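Local coordinates for protein photoreceptor-histidine kinase BphP (Stigmatella aurantiaca DW4/3-1, PDB 6BAF) that probably senses red and far-red light through a bound bilin chromophore and relays the signal as a histidine kinase controlling cell development, at residues 17-31 / 99-111. Sequence-based numbering, arbitrary orientation.
Sequences HGVLLVLSEPGLVLT and RHQGRLILELEPS
Val19 and Leu108, like Leu21 and Leu106, form antiparallel hydrogen-bonded pairs that zip strand 19-23 to strand 103-110, neighbours in the central sheet of the phytochrome PAS domain, with axes 4.7 Å apart at closest approach. The bonds of the Leu21–Leu106 pair are nearly straight, Leu21 N donating to Leu106 O at 172°. As in any such ladder, alternate residues serve opposite faces. On one, Leu21 CD1 meets Leu108 CD1 while Leu23 CD1 reaches Leu106 CD2, and Leu104 CD1 touches both Leu23 CB and Leu28 CD2. On the other, Leu20, with CG turned away from its backbone N (chi1 -175°), lays CD1 against Ile105 CG2 at 3.6 Å and beside the Glu107 carboxylate, whose oxygens accept the backbone N-H groups of Val236 and Leu237. Where a type I' turn from His100 to Arg103 joins strand 90-100 to strand 103-110, the guanidinium of Arg103, in one of two modelled conformers, sets one face over Thr31 OG1. Nearby, Glu25 CD lies 3.7 Å from Leu104 CB. A leucine in place of Arg99 would probably leave the Glu25 carboxylate without its cationic mate and freer to swing off Leu104 CB. The extended chain of Arg99 brings NE to Glu25 OE2 at 2.7 Å in a salt bridge, the oxygen lying in the guanidinium plane and met on its syn side, with an N-H...O angle of 179°.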
# COMPACT_ATOMS: atom_id res chain seq x y z
N HIS A 17 -25.30 -8.21 3.29
CA HIS A 17 -24.82 -7.48 2.11
C HIS A 17 -23.80 -8.26 1.30
O HIS A 17 -23.44 -7.81 0.21
CB HIS A 17 -24.19 -6.13 2.49
CG HIS A 17 -23.06 -6.25 3.46
ND1 HIS A 17 -23.25 -6.43 4.81
CD2 HIS A 17 -21.72 -6.23 3.26
CE1 HIS A 17 -22.07 -6.50 5.41
NE2 HIS A 17 -21.12 -6.39 4.49
N GLY A 18 -23.31 -9.40 1.82
CA GLY A 18 -22.46 -10.29 1.05
C GLY A 18 -23.00 -11.70 1.15
O GLY A 18 -24.01 -11.95 1.81
N VAL A 19 -22.34 -12.63 0.46
CA VAL A 19 -22.72 -14.03 0.50
C VAL A 19 -21.56 -14.80 1.12
O VAL A 19 -20.40 -14.51 0.82
CB VAL A 19 -23.08 -14.60 -0.89
CG1 VAL A 19 -23.13 -16.15 -0.84
CG2 VAL A 19 -24.44 -14.11 -1.31
N LEU A 20 -21.88 -15.76 1.98
CA LEU A 20 -20.88 -16.69 2.49
C LEU A 20 -21.09 -18.08 1.89
O LEU A 20 -22.21 -18.60 1.92
CB LEU A 20 -20.96 -16.75 4.00
CG LEU A 20 -19.86 -17.61 4.64
CD1 LEU A 20 -19.27 -16.90 5.86
CD2 LEU A 20 -20.45 -19.01 4.99
N LEU A 21 -20.03 -18.66 1.35
CA LEU A 21 -20.00 -20.04 0.88
C LEU A 21 -18.94 -20.81 1.65
O LEU A 21 -17.91 -20.25 2.01
CB LEU A 21 -19.68 -20.09 -0.61
CG LEU A 21 -20.50 -19.21 -1.54
CD1 LEU A 21 -19.92 -19.34 -2.93
CD2 LEU A 21 -21.99 -19.62 -1.53
N VAL A 22 -19.17 -22.10 1.91
CA VAL A 22 -18.12 -23.00 2.36
C VAL A 22 -17.86 -24.01 1.25
O VAL A 22 -18.81 -24.53 0.64
CB VAL A 22 -18.47 -23.71 3.68
CG1 VAL A 22 -17.36 -24.66 4.04
CG2 VAL A 22 -18.70 -22.69 4.81
N LEU A 23 -16.58 -24.27 0.98
CA LEU A 23 -16.11 -25.05 -0.16
C LEU A 23 -15.33 -26.26 0.33
O LEU A 23 -14.46 -26.14 1.22
CB LEU A 23 -15.19 -24.21 -1.05
CG LEU A 23 -15.73 -22.87 -1.58
CD1 LEU A 23 -14.60 -22.18 -2.35
CD2 LEU A 23 -16.84 -23.13 -2.49
N SER A 24 -15.59 -27.43 -0.26
CA SER A 24 -14.75 -28.54 0.16
C SER A 24 -13.37 -28.43 -0.49
O SER A 24 -13.19 -27.77 -1.51
CB SER A 24 -15.37 -29.88 -0.25
OG SER A 24 -15.33 -29.98 -1.67
N GLU A 25 -12.43 -29.17 0.06
CA GLU A 25 -11.09 -29.20 -0.50
C GLU A 25 -10.70 -30.64 -0.69
O GLU A 25 -10.78 -31.42 0.26
CB GLU A 25 -10.11 -28.52 0.45
CG GLU A 25 -10.61 -27.16 0.96
CD GLU A 25 -9.65 -26.53 1.97
OE1 GLU A 25 -9.85 -26.72 3.21
OE2 GLU A 25 -8.68 -25.87 1.52
N PRO A 26 -10.19 -31.00 -1.88
CA PRO A 26 -9.78 -30.08 -2.97
C PRO A 26 -10.84 -29.80 -3.98
O PRO A 26 -10.61 -29.05 -4.94
CB PRO A 26 -8.63 -30.83 -3.65
CG PRO A 26 -9.03 -32.28 -3.51
CD PRO A 26 -9.62 -32.35 -2.07
N GLY A 27 -12.01 -30.40 -3.80
CA GLY A 27 -12.93 -30.38 -4.92
C GLY A 27 -13.73 -29.12 -5.08
O GLY A 27 -14.38 -28.97 -6.12
N LEU A 28 -13.77 -28.23 -4.07
CA LEU A 28 -14.53 -26.97 -4.17
C LEU A 28 -16.01 -27.22 -4.40
O LEU A 28 -16.68 -26.48 -5.14
CB LEU A 28 -13.98 -26.04 -5.26
CG LEU A 28 -12.47 -25.75 -5.10
CD1 LEU A 28 -11.98 -24.88 -6.27
CD2 LEU A 28 -12.10 -25.16 -3.72
N VAL A 29 -16.55 -28.27 -3.76
CA VAL A 29 -18.00 -28.44 -3.70
C VAL A 29 -18.56 -27.53 -2.63
O VAL A 29 -18.04 -27.49 -1.50
CB VAL A 29 -18.34 -29.93 -3.41
CG1 VAL A 29 -19.85 -30.10 -3.22
CG2 VAL A 29 -17.80 -30.85 -4.51
N LEU A 30 -19.67 -26.83 -2.93
CA LEU A 30 -20.31 -25.96 -1.93
C LEU A 30 -21.01 -26.84 -0.91
O LEU A 30 -22.01 -27.49 -1.23
CB LEU A 30 -21.34 -25.02 -2.55
CG LEU A 30 -21.08 -24.13 -3.78
CD1 LEU A 30 -21.91 -22.83 -3.78
CD2 LEU A 30 -19.66 -23.89 -4.01
N THR A 31 -20.53 -26.81 0.33
CA THR A 31 -21.23 -27.50 1.40
C THR A 31 -22.10 -26.61 2.26
O THR A 31 -22.91 -27.12 3.04
CB THR A 31 -20.22 -28.20 2.31
OG1 THR A 31 -19.47 -27.18 2.97
CG2 THR A 31 -19.29 -29.10 1.48
N ARG A 99 -9.13 -20.17 5.45
CA ARG A 99 -9.26 -21.48 6.06
C ARG A 99 -9.28 -21.31 7.57
O ARG A 99 -8.44 -20.60 8.13
CB ARG A 99 -8.10 -22.39 5.66
CG ARG A 99 -8.05 -22.62 4.15
CD ARG A 99 -7.00 -23.67 3.81
NE ARG A 99 -7.02 -23.95 2.38
CZ ARG A 99 -6.26 -23.32 1.50
NH1 ARG A 99 -5.42 -22.37 1.90
NH2 ARG A 99 -6.36 -23.60 0.22
N HIS A 100 -10.23 -21.97 8.23
CA HIS A 100 -10.26 -21.95 9.68
C HIS A 100 -11.02 -23.17 10.16
O HIS A 100 -12.09 -23.51 9.61
CB HIS A 100 -10.91 -20.66 10.20
CG HIS A 100 -10.97 -20.58 11.70
ND1 HIS A 100 -9.84 -20.64 12.50
CD2 HIS A 100 -12.02 -20.40 12.54
CE1 HIS A 100 -10.19 -20.51 13.77
NE2 HIS A 100 -11.51 -20.36 13.82
N GLN A 101 -10.49 -23.82 11.19
CA GLN A 101 -11.09 -25.03 11.78
C GLN A 101 -11.43 -26.06 10.71
O GLN A 101 -12.49 -26.68 10.72
CB GLN A 101 -12.34 -24.69 12.60
CG GLN A 101 -12.08 -23.73 13.76
CD GLN A 101 -11.34 -24.39 14.90
OE1 GLN A 101 -11.21 -25.61 14.95
NE2 GLN A 101 -10.84 -23.59 15.84
N GLY A 102 -10.54 -26.24 9.74
CA GLY A 102 -10.79 -27.26 8.75
C GLY A 102 -11.75 -26.89 7.63
O GLY A 102 -11.97 -27.72 6.75
N ARG A 103 -12.27 -25.66 7.58
CA ARG A 103 -13.18 -25.31 6.50
C ARG A 103 -12.59 -24.18 5.66
O ARG A 103 -11.80 -23.35 6.14
CB ARG A 103 -14.59 -24.96 7.03
CG ARG A 103 -15.21 -26.06 7.97
CD ARG A 103 -16.37 -26.97 7.42
NE ARG A 103 -16.36 -27.28 5.98
CZ ARG A 103 -17.13 -28.19 5.35
NH1 ARG A 103 -18.02 -28.98 6.03
NH2 ARG A 103 -17.00 -28.32 4.03
N LEU A 104 -12.96 -24.19 4.39
CA LEU A 104 -12.56 -23.16 3.43
C LEU A 104 -13.78 -22.28 3.19
O LEU A 104 -14.77 -22.72 2.60
CB LEU A 104 -12.08 -23.79 2.12
CG LEU A 104 -11.20 -23.09 1.08
CD1 LEU A 104 -11.49 -23.55 -0.34
CD2 LEU A 104 -11.01 -21.57 1.20
N ILE A 105 -13.71 -21.04 3.65
CA ILE A 105 -14.84 -20.12 3.62
C ILE A 105 -14.54 -19.05 2.58
O ILE A 105 -13.46 -18.44 2.62
CB ILE A 105 -15.09 -19.50 5.00
CG1 ILE A 105 -15.46 -20.59 6.00
CG2 ILE A 105 -16.12 -18.37 4.87
CD1 ILE A 105 -15.55 -20.15 7.45
N LEU A 106 -15.48 -18.82 1.68
CA LEU A 106 -15.35 -17.81 0.64
C LEU A 106 -16.47 -16.80 0.85
O LEU A 106 -17.66 -17.16 0.83
CB LEU A 106 -15.40 -18.44 -0.75
CG LEU A 106 -15.54 -17.51 -1.95
CD1 LEU A 106 -14.31 -16.59 -2.07
CD2 LEU A 106 -15.77 -18.33 -3.23
N GLU A 107 -16.10 -15.55 1.13
CA GLU A 107 -17.06 -14.46 1.28
C GLU A 107 -17.03 -13.58 0.04
O GLU A 107 -15.96 -13.27 -0.49
CB GLU A 107 -16.76 -13.66 2.54
CG GLU A 107 -17.01 -14.58 3.71
CD GLU A 107 -16.74 -13.97 5.03
OE1 GLU A 107 -15.54 -13.69 5.35
OE2 GLU A 107 -17.74 -13.77 5.77
N LEU A 108 -18.23 -13.23 -0.44
CA LEU A 108 -18.40 -12.51 -1.70
C LEU A 108 -19.10 -11.19 -1.41
O LEU A 108 -20.19 -11.19 -0.83
CB LEU A 108 -19.21 -13.31 -2.71
CG LEU A 108 -18.65 -14.67 -3.11
CD1 LEU A 108 -19.61 -15.38 -4.06
CD2 LEU A 108 -17.26 -14.57 -3.70
N GLU A 109 -18.46 -10.08 -1.79
CA GLU A 109 -19.04 -8.75 -1.69
C GLU A 109 -19.05 -8.09 -3.07
O GLU A 109 -18.07 -8.21 -3.83
CB GLU A 109 -18.26 -7.89 -0.71
CG GLU A 109 -18.55 -8.23 0.77
CD GLU A 109 -17.58 -7.51 1.77
OE1 GLU A 109 -17.97 -7.28 2.94
OE2 GLU A 109 -16.42 -7.19 1.37
N PRO A 110 -20.16 -7.47 -3.46
CA PRO A 110 -20.24 -6.88 -4.80
C PRO A 110 -19.05 -5.95 -5.05
O PRO A 110 -18.62 -5.20 -4.16
CB PRO A 110 -21.56 -6.12 -4.78
CG PRO A 110 -22.39 -6.81 -3.74
CD PRO A 110 -21.43 -7.37 -2.71
N SER A 111 -18.45 -6.08 -6.24
CA SER A 111 -17.30 -5.26 -6.58
C SER A 111 -17.72 -3.79 -6.67
O SER A 111 -18.84 -3.46 -7.08
CB SER A 111 -16.70 -5.72 -7.91
OG SER A 111 -15.65 -6.67 -7.71
O HOH W 1 -18.55 -5.84 4.78
O HOH W 2 -14.41 -26.70 3.68
O HOH W 3 -12.20 -28.08 4.13